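Local coordinates for protein fumarate lyase (Mesorhizobium sp., PDB 3C8T) that is of unknown specific function but belongs to the fumarate lyase superfamily, a group of largely helical enzymes, and assembles here as a tetramer, at residues 128-133 and 334-339; 246-251 and 340-345; 121-126 and 327-332; 135-140 and 344-349. All coordinates share one frame; numbering follows the deposited sequence.

Contact 1 of 4, residues 128-133 and 334-339; sequences ESVRKA and GILYQA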
# COMPACT_ATOMS: atom_id res chain seq x y z
N GLU A 128 23.75 14.75 -2.88
CA GLU A 128 24.64 15.91 -3.04
C GLU A 128 24.71 16.48 -4.48
O GLU A 128 24.68 17.70 -4.63
CB GLU A 128 26.05 15.61 -2.48
CG GLU A 128 26.01 15.21 -0.98
CD GLU A 128 25.25 16.24 -0.09
OE1 GLU A 128 24.12 15.96 0.37
OE2 GLU A 128 25.80 17.34 0.13
N SER A 129 24.79 15.64 -5.52
CA SER A 129 24.65 16.15 -6.89
C SER A 129 23.29 16.79 -7.14
O SER A 129 23.23 17.81 -7.83
CB SER A 129 24.85 15.08 -7.96
OG SER A 129 26.03 14.37 -7.71
N VAL A 130 22.21 16.17 -6.65
CA VAL A 130 20.86 16.77 -6.78
C VAL A 130 20.84 18.20 -6.19
O VAL A 130 20.42 19.16 -6.88
CB VAL A 130 19.69 15.83 -6.26
CG1 VAL A 130 18.33 16.58 -6.23
CG2 VAL A 130 19.55 14.65 -7.17
N ARG A 131 21.31 18.34 -4.94
CA ARG A 131 21.38 19.64 -4.26
C ARG A 131 22.22 20.64 -5.08
O ARG A 131 21.79 21.78 -5.26
CB ARG A 131 21.93 19.50 -2.83
CG ARG A 131 21.06 18.65 -1.94
CD ARG A 131 21.77 18.24 -0.66
NE ARG A 131 21.83 19.35 0.27
CZ ARG A 131 22.74 19.46 1.25
NH1 ARG A 131 23.67 18.52 1.41
NH2 ARG A 131 22.70 20.51 2.08
N LYS A 132 23.38 20.21 -5.58
CA LYS A 132 24.20 21.09 -6.44
C LYS A 132 23.47 21.61 -7.68
O LYS A 132 23.50 22.82 -7.95
CB LYS A 132 25.51 20.41 -6.85
CG LYS A 132 26.61 20.63 -5.83
CD LYS A 132 27.87 19.77 -6.10
CE LYS A 132 28.17 18.81 -4.92
NZ LYS A 132 29.67 18.57 -4.79
N ALA A 133 22.84 20.72 -8.44
CA ALA A 133 22.12 21.16 -9.63
C ALA A 133 20.91 22.04 -9.28
O ALA A 133 20.59 22.96 -10.03
CB ALA A 133 21.73 19.96 -10.50
N GLY A 334 18.50 4.91 -9.01
CA GLY A 334 18.29 5.20 -10.43
C GLY A 334 17.49 6.44 -10.69
O GLY A 334 17.82 7.22 -11.58
N ILE A 335 16.43 6.65 -9.92
CA ILE A 335 15.64 7.91 -10.05
C ILE A 335 16.40 9.16 -9.53
O ILE A 335 16.26 10.26 -10.12
CB ILE A 335 14.15 7.80 -9.52
CG1 ILE A 335 14.08 7.67 -8.00
CG2 ILE A 335 13.43 6.63 -10.18
CD1 ILE A 335 12.67 7.50 -7.52
N LEU A 336 17.20 9.01 -8.47
CA LEU A 336 18.16 10.10 -8.13
C LEU A 336 19.12 10.39 -9.27
O LEU A 336 19.40 11.55 -9.54
CB LEU A 336 18.98 9.86 -6.88
CG LEU A 336 18.24 10.07 -5.56
CD1 LEU A 336 18.89 9.15 -4.55
CD2 LEU A 336 18.19 11.56 -5.10
N TYR A 337 19.59 9.36 -9.94
CA TYR A 337 20.48 9.60 -11.09
C TYR A 337 19.74 10.31 -12.25
O TYR A 337 20.29 11.22 -12.90
CB TYR A 337 21.24 8.34 -11.59
CG TYR A 337 21.93 8.70 -12.88
CD1 TYR A 337 21.37 8.33 -14.11
CD2 TYR A 337 23.06 9.55 -12.87
CE1 TYR A 337 21.95 8.75 -15.33
CE2 TYR A 337 23.66 9.96 -14.07
CZ TYR A 337 23.10 9.57 -15.29
OH TYR A 337 23.65 9.99 -16.47
N GLN A 338 18.51 9.89 -12.51
CA GLN A 338 17.67 10.56 -13.52
C GLN A 338 17.47 12.03 -13.18
O GLN A 338 17.57 12.88 -14.06
CB GLN A 338 16.32 9.86 -13.69
CG GLN A 338 16.40 8.51 -14.38
CD GLN A 338 17.11 8.60 -15.73
OE1 GLN A 338 16.84 9.49 -16.52
NE2 GLN A 338 18.03 7.70 -15.98
N ALA A 339 17.24 12.33 -11.90
CA ALA A 339 17.11 13.74 -11.43
C ALA A 339 18.40 14.55 -11.55
O ALA A 339 18.34 15.70 -11.99
CB ALA A 339 16.58 13.80 -10.03

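Contact 2 of 4, residues 246-251 and 340-345; sequences GKLAMD and EFMLGG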
# COMPACT_ATOMS: atom_id res chain seq x y z
N GLY A 246 9.45 12.83 -6.98
CA GLY A 246 8.16 12.90 -7.64
C GLY A 246 7.53 14.29 -7.76
O GLY A 246 6.92 14.58 -8.77
N LYS A 247 7.65 15.12 -6.72
CA LYS A 247 7.06 16.46 -6.70
C LYS A 247 7.63 17.34 -7.82
O LYS A 247 6.89 17.96 -8.58
CB LYS A 247 7.28 17.12 -5.32
CG LYS A 247 6.56 18.49 -5.15
CD LYS A 247 7.46 19.70 -5.56
CE LYS A 247 6.85 21.07 -5.18
NZ LYS A 247 5.75 21.51 -6.08
N LEU A 248 8.97 17.37 -7.93
CA LEU A 248 9.62 18.16 -8.95
C LEU A 248 9.43 17.58 -10.33
O LEU A 248 9.39 18.34 -11.30
CB LEU A 248 11.09 18.39 -8.63
CG LEU A 248 12.19 17.34 -8.58
CD1 LEU A 248 12.64 16.90 -9.99
CD2 LEU A 248 13.36 17.98 -7.82
N ALA A 249 9.24 16.26 -10.41
CA ALA A 249 8.97 15.59 -11.70
C ALA A 249 7.59 15.91 -12.21
O ALA A 249 7.41 16.05 -13.40
CB ALA A 249 9.15 14.09 -11.60
N MET A 250 6.61 16.01 -11.29
CA MET A 250 5.28 16.47 -11.62
C MET A 250 5.37 17.87 -12.20
O MET A 250 4.75 18.14 -13.24
CB MET A 250 4.34 16.49 -10.40
CG MET A 250 3.49 15.23 -10.25
SD MET A 250 2.50 14.69 -11.71
CE MET A 250 0.98 15.59 -11.48
N ASP A 251 6.09 18.74 -11.50
CA ASP A 251 6.16 20.15 -11.87
C ASP A 251 6.78 20.28 -13.26
O ASP A 251 6.21 20.89 -14.13
CB ASP A 251 6.95 20.98 -10.84
CG ASP A 251 6.22 21.11 -9.51
OD1 ASP A 251 5.10 20.59 -9.39
OD2 ASP A 251 6.76 21.76 -8.58
N GLU A 340 19.54 13.97 -11.15
CA GLU A 340 20.88 14.60 -11.37
C GLU A 340 21.05 15.04 -12.85
O GLU A 340 21.46 16.14 -13.14
CB GLU A 340 22.05 13.61 -11.09
CG GLU A 340 22.40 13.27 -9.65
CD GLU A 340 23.53 12.23 -9.58
OE1 GLU A 340 24.71 12.60 -9.78
OE2 GLU A 340 23.24 11.03 -9.31
N PHE A 341 20.76 14.13 -13.76
CA PHE A 341 20.92 14.34 -15.17
C PHE A 341 19.96 15.41 -15.70
O PHE A 341 20.38 16.33 -16.39
CB PHE A 341 20.67 13.02 -15.90
CG PHE A 341 20.66 13.15 -17.39
CD1 PHE A 341 21.86 13.26 -18.10
CD2 PHE A 341 19.47 13.15 -18.09
CE1 PHE A 341 21.87 13.40 -19.49
CE2 PHE A 341 19.46 13.28 -19.48
CZ PHE A 341 20.67 13.41 -20.18
N MET A 342 18.68 15.29 -15.34
CA MET A 342 17.64 16.17 -15.82
C MET A 342 17.83 17.60 -15.32
O MET A 342 17.74 18.54 -16.10
CB MET A 342 16.24 15.63 -15.49
CG MET A 342 15.05 16.64 -15.66
SD MET A 342 13.48 15.87 -15.24
CE MET A 342 13.48 15.96 -13.41
N LEU A 343 18.09 17.73 -14.02
CA LEU A 343 18.23 19.03 -13.36
C LEU A 343 19.56 19.68 -13.71
O LEU A 343 19.66 20.92 -13.78
CB LEU A 343 18.12 18.88 -11.83
CG LEU A 343 16.73 18.50 -11.33
CD1 LEU A 343 16.78 18.01 -9.86
CD2 LEU A 343 15.72 19.68 -11.53
N GLY A 344 20.58 18.84 -13.91
CA GLY A 344 21.87 19.32 -14.30
C GLY A 344 21.82 19.99 -15.66
O GLY A 344 22.46 21.04 -15.86
N GLY A 345 21.07 19.41 -16.61
CA GLY A 345 20.93 19.98 -17.95
C GLY A 345 19.57 20.58 -18.27
O GLY A 345 19.24 20.78 -19.45

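Contact 3 of 4, residues 121-126 and 327-332; sequences ALISRR and EGFAVA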
# COMPACT_ATOMS: atom_id res chain seq x y z
N ALA A 121 26.38 5.37 0.90
CA ALA A 121 27.39 6.33 0.39
C ALA A 121 27.05 6.75 -1.03
O ALA A 121 27.24 7.93 -1.39
CB ALA A 121 28.85 5.76 0.48
N LEU A 122 26.52 5.82 -1.81
CA LEU A 122 26.10 6.13 -3.17
C LEU A 122 24.82 7.00 -3.17
O LEU A 122 24.72 7.96 -3.94
CB LEU A 122 25.91 4.83 -3.97
CG LEU A 122 25.34 4.97 -5.38
CD1 LEU A 122 26.15 6.03 -6.23
CD2 LEU A 122 25.32 3.58 -6.06
N ILE A 123 23.85 6.67 -2.31
CA ILE A 123 22.69 7.55 -2.13
C ILE A 123 23.09 8.97 -1.71
O ILE A 123 22.61 9.95 -2.27
CB ILE A 123 21.69 6.96 -1.08
CG1 ILE A 123 21.06 5.65 -1.60
CG2 ILE A 123 20.64 7.99 -0.69
CD1 ILE A 123 20.24 5.78 -2.90
N SER A 124 23.99 9.09 -0.73
CA SER A 124 24.43 10.39 -0.27
C SER A 124 25.06 11.23 -1.40
O SER A 124 24.78 12.42 -1.55
CB SER A 124 25.40 10.20 0.90
OG SER A 124 25.97 11.44 1.27
N ARG A 125 25.92 10.57 -2.20
CA ARG A 125 26.58 11.15 -3.36
C ARG A 125 25.53 11.68 -4.38
O ARG A 125 25.67 12.76 -4.93
CB ARG A 125 27.38 10.00 -3.98
CG ARG A 125 28.65 10.31 -4.59
CD ARG A 125 28.55 10.05 -6.09
NE ARG A 125 28.72 8.67 -6.57
CZ ARG A 125 28.26 8.30 -7.76
NH1 ARG A 125 27.64 9.21 -8.51
NH2 ARG A 125 28.42 7.08 -8.24
N ARG A 126 24.47 10.92 -4.63
CA ARG A 126 23.45 11.35 -5.58
C ARG A 126 22.59 12.50 -5.01
O ARG A 126 22.22 13.45 -5.73
CB ARG A 126 22.58 10.18 -6.04
CG ARG A 126 23.36 8.97 -6.53
CD ARG A 126 22.58 8.37 -7.67
NE ARG A 126 23.20 7.20 -8.27
CZ ARG A 126 24.08 7.24 -9.27
NH1 ARG A 126 24.49 8.38 -9.77
NH2 ARG A 126 24.57 6.10 -9.73
N GLU A 327 16.12 -3.83 -3.89
CA GLU A 327 15.36 -3.14 -4.93
C GLU A 327 14.99 -1.70 -4.54
O GLU A 327 15.04 -0.82 -5.37
CB GLU A 327 14.11 -3.95 -5.31
CG GLU A 327 14.44 -5.31 -5.92
CD GLU A 327 13.19 -6.18 -6.13
OE1 GLU A 327 12.12 -5.62 -6.51
OE2 GLU A 327 13.28 -7.43 -5.94
N GLY A 328 14.60 -1.46 -3.29
CA GLY A 328 14.41 -0.06 -2.80
C GLY A 328 15.65 0.76 -3.12
O GLY A 328 15.54 1.89 -3.61
N PHE A 329 16.84 0.19 -2.86
CA PHE A 329 18.12 0.88 -3.12
C PHE A 329 18.41 1.12 -4.58
O PHE A 329 18.82 2.20 -4.95
CB PHE A 329 19.33 0.16 -2.46
CG PHE A 329 19.68 0.67 -1.07
CD1 PHE A 329 20.46 1.82 -0.90
CD2 PHE A 329 19.22 0.01 0.07
CE1 PHE A 329 20.80 2.29 0.39
CE2 PHE A 329 19.51 0.49 1.36
CZ PHE A 329 20.31 1.62 1.52
N ALA A 330 18.21 0.09 -5.41
CA ALA A 330 18.47 0.16 -6.82
C ALA A 330 17.59 1.20 -7.52
O ALA A 330 18.09 2.02 -8.31
CB ALA A 330 18.26 -1.22 -7.46
N VAL A 331 16.29 1.14 -7.26
CA VAL A 331 15.32 2.07 -7.84
C VAL A 331 15.51 3.50 -7.29
O VAL A 331 15.53 4.47 -8.06
CB VAL A 331 13.88 1.59 -7.58
CG1 VAL A 331 12.87 2.66 -8.08
CG2 VAL A 331 13.63 0.22 -8.22
N ALA A 332 15.67 3.66 -5.98
CA ALA A 332 15.89 5.01 -5.48
C ALA A 332 17.16 5.67 -6.04
O ALA A 332 17.17 6.86 -6.33
CB ALA A 332 15.88 5.07 -3.93

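Contact 4 of 4, residues 135-140 and 344-349; sequences AALARN and GGLQVF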
# COMPACT_ATOMS: atom_id res chain seq x y z
N ALA A 135 20.75 24.08 -6.49
CA ALA A 135 21.34 25.37 -6.10
C ALA A 135 21.73 26.22 -7.35
O ALA A 135 21.51 27.43 -7.39
CB ALA A 135 22.50 25.16 -5.16
N ALA A 136 22.26 25.59 -8.38
CA ALA A 136 22.59 26.33 -9.60
C ALA A 136 21.32 26.92 -10.22
O ALA A 136 21.30 28.09 -10.58
CB ALA A 136 23.35 25.45 -10.62
N LEU A 137 20.28 26.11 -10.32
CA LEU A 137 19.01 26.59 -10.90
C LEU A 137 18.43 27.71 -10.06
O LEU A 137 17.98 28.71 -10.59
CB LEU A 137 17.98 25.46 -11.04
CG LEU A 137 18.27 24.36 -12.07
CD1 LEU A 137 17.32 23.18 -11.83
CD2 LEU A 137 18.11 24.86 -13.50
N ALA A 138 18.43 27.53 -8.75
CA ALA A 138 17.91 28.52 -7.84
C ALA A 138 18.65 29.86 -8.00
O ALA A 138 18.03 30.93 -8.03
CB ALA A 138 18.04 28.03 -6.43
N ARG A 139 19.98 29.78 -8.08
CA ARG A 139 20.85 30.96 -8.18
C ARG A 139 20.64 31.64 -9.54
O ARG A 139 20.22 32.80 -9.59
CB ARG A 139 22.31 30.55 -7.97
CG ARG A 139 23.27 31.68 -7.85
CD ARG A 139 24.73 31.10 -7.63
NE ARG A 139 24.98 29.69 -8.07
CZ ARG A 139 25.25 28.66 -7.24
NH1 ARG A 139 25.28 28.83 -5.92
NH2 ARG A 139 25.50 27.46 -7.75
N ASN A 140 20.87 30.91 -10.63
CA ASN A 140 20.74 31.52 -11.97
C ASN A 140 19.34 32.08 -12.29
O ASN A 140 19.23 33.06 -13.02
CB ASN A 140 21.15 30.54 -13.07
CG ASN A 140 22.59 30.03 -12.91
OD1 ASN A 140 23.43 30.64 -12.23
ND2 ASN A 140 22.87 28.88 -13.54
N GLY A 344 20.58 18.84 -13.91
CA GLY A 344 21.87 19.32 -14.30
C GLY A 344 21.82 19.99 -15.66
O GLY A 344 22.46 21.04 -15.86
N GLY A 345 21.07 19.41 -16.61
CA GLY A 345 20.93 19.98 -17.95
C GLY A 345 19.57 20.58 -18.27
O GLY A 345 19.24 20.78 -19.45
N LEU A 346 18.76 20.89 -17.25
CA LEU A 346 17.40 21.43 -17.50
C LEU A 346 17.42 22.68 -18.44
O LEU A 346 18.21 23.59 -18.21
CB LEU A 346 16.71 21.77 -16.16
CG LEU A 346 15.20 21.99 -16.22
CD1 LEU A 346 14.52 20.66 -16.59
CD2 LEU A 346 14.67 22.61 -14.92
N GLN A 347 16.60 22.68 -19.51
CA GLN A 347 16.47 23.85 -20.36
C GLN A 347 15.33 24.70 -19.77
O GLN A 347 14.22 24.23 -19.60
CB GLN A 347 16.15 23.46 -21.81
CG GLN A 347 17.13 22.42 -22.45
CD GLN A 347 16.59 21.83 -23.77
OE1 GLN A 347 16.42 22.56 -24.78
NE2 GLN A 347 16.30 20.52 -23.77
N VAL A 348 15.61 25.95 -19.44
CA VAL A 348 14.63 26.84 -18.81
C VAL A 348 14.37 27.91 -19.85
O VAL A 348 15.35 28.37 -20.46
CB VAL A 348 15.23 27.50 -17.53
CG1 VAL A 348 14.29 28.54 -16.93
CG2 VAL A 348 15.61 26.43 -16.48
N PHE A 349 13.08 28.26 -20.08
CA PHE A 349 12.69 29.22 -21.15
C PHE A 349 12.03 30.49 -20.65
O PHE A 349 10.82 30.58 -20.52
CB PHE A 349 11.82 28.55 -22.20
CG PHE A 349 12.44 27.32 -22.78
CD1 PHE A 349 13.74 27.37 -23.31
CD2 PHE A 349 11.76 26.10 -22.77
CE1 PHE A 349 14.33 26.19 -23.84
CE2 PHE A 349 12.35 24.93 -23.29
CZ PHE A 349 13.64 24.99 -23.83

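Contact 1 of 4, residues 128-133 and 334-339
In the long-helix bundle at the core of this fumarate lyase subunit, Val130 of helix 104-140 fits against Leu336 and Ala339 of helix 315-344. One methyl does nearly all the work. Val130 CG2 stands beside the backbone N of its own residue because CG1 takes the place anti to that N (chi1 172°), and this turns CG2 across to the other helix. There Val130 CG2 lies 4.0 Å from Leu336 CD2, the two side chains crossing at about a right angle, and 4.2 Å from Ala339 CB. Val130 CG2 also rests 3.9 Å from Leu336 O, over the backbone of the neighbouring helix. A small alanine lets the backbones draw close, with Val130 CA and Ala339 CA 6.7 Å apart, while the branched valine fills the interface without a long, flexible chain. Leu336 and Ala339 also touch helix 229-255, so they serve two neighbours at once. On another side of helix 104-140, Arg131 NH1 meets Glu128 OE1 at 2.8 Å, in the guanidinium plane and on the oxygen's syn lone pair, while Arg131 NE pairs with Asp172 of helix 160-185. The long parallel helices packed here belong to the central helical bundle of the fumarate lyase fold.

Contact 2 of 4, residues 246-251 and 340-345
Asp251 OD2 is gripped by three donors. Lys247 NZ, one turn earlier on helix 229-255, reaches Asp251 OD2 at 2.7 Å on the syn lone pair, and Lys163 NZ and Trp167 NE1 of helix 160-185 come to the same oxygen. This buried carboxylate is therefore probably held ionised and fixed in rotation, the more so because its OD1 accepts the backbone N of Phe311 of the second subunit. Lys247 NZ also bonds the carbonyl oxygens of His309 and Phe311 of that subunit. Another face of the same turn looks inward, toward helix 315-344, and is wholly apolar. Both helices belong to the central bundle of the fumarate lyase fold, and 246-251, bonded to the second subunit on one side, faces its own chain's core on another. Leu248 carries the inward contact with its two methyls split between two partners. Its CG sits between the backbone N and the carbonyl carbon (chi1 66°), a crowded position that spreads CD1 and CD2 toward 340-345. Leu248 CD1 lies 3.6 Å from Met342 CE, the two side chains sliding past each other in opposite directions; the thioether bends at its last torsion (chi3 80°), which a flexible methionine accepts easily. Leu248 CD2 meets Leu343 CD1 at 4.0 Å, tip to tip. Leu343 continues onto Ala133, Leu134 and Leu137 of helix 104-140, and Leu248 also packs on Trp167 and Phe171.

Contact 3 of 4, residues 121-126 and 327-332
The apolar meeting of Ile123 with Phe329 and Ala332 joins helices 104-140 and 315-344 of the central helical bundle of the fumarate lyase fold. Ile123 is the main contributor on its side. With chi1 at -66°, CG1 of Ile123 stands beside the backbone N, which carries it and CD1 toward helix 315-344. The isoleucine crosses the Phe329 side chain at about a right angle, and Ile123 CD1 comes within 4.4 Å of Ala332 C. Alanine suits that point because its short side chain leaves the methyl room to approach the backbone. Leu238 of helix 229-255 touches Ile123, Phe329 and Ala332 alike, and Met17 of helix 15-20 packs on Ile123 and Phe329, so the broad ring is shared among several helices.

Polar interactions belong to Arg126, one turn further along. Its guanidinium forms salt bridges to Asp14 and Glu340, whose carboxylates probably balance the charge of this buried arginine, and Ser333 satisfies NE. Leu122 CD1 covers one face of that group, 3.5 Å above its plane and toward the rim, giving the flat cation an apolar lid. At the phenylalanine, Ile123 CG1 comes in obliquely, 3.9 Å from both CD1 and CE1 of Phe329.

Contact 4 of 4, residues 135-140 and 344-349
Leu137 places CG beside its backbone N (chi1 -68°), whereas Leu346 turns its CG anti to the backbone N (chi1 -165°), and these two choices bring their methyls together between helix 104-140 and the chain leaving helix 315-344. Leu137 CD1 meets Leu346 CD2 at 4.1 Å, with the side chains at about a right angle. Leu137 CD2 reaches Val348 CG2 at 4.2 Å across an oblique approach. One forked leucine thus spans two residues that are both directed at the helix, while Gln347 between them points away.

That alternation is the mark of extended chain. Gly345 is the first residue to leave helical geometry, and 347-348 then pairs antiparallel with strand 263-264 before Phe349 takes the N-cap position of helix 350-357. The short two-stranded ribbon therefore lies against the end of one of the long bundle helices. Phe160, at the start of helix 160-185, packs on both Leu346 and Val348, and Ala164 touches Leu137. No hydrogen bond or salt bridge joins the two segments. Their association rests on dispersion and burial of aliphatic carbon, so the fit is probably one of shape, while directional bonds come from strand 263-264 and from Gln347 NE2 to Glu265 O.

Overall arrangement
Contacts 3, 1 and 4 follow one another along helix 104-140, and their partners follow in the same order from helix 315-344 into strand 347-348, so the two long helices run parallel. The centres of contacts 3 and 1 are about 10 Å apart, those of 1 and 4 about 13 Å, and those of 3 and 4 about 23 Å. Contact 2 brings helix 229-255 against helix 315-344, its centre about 8 Å from that of contact 1, and shares Gly344 and Gly345 with contact 4. A salt bridge from Glu340 to Arg126 spans contacts 2 and 3. Together they form a continuous seam through the subunit's helical core, with contact 2 adjoining the tetramer interface.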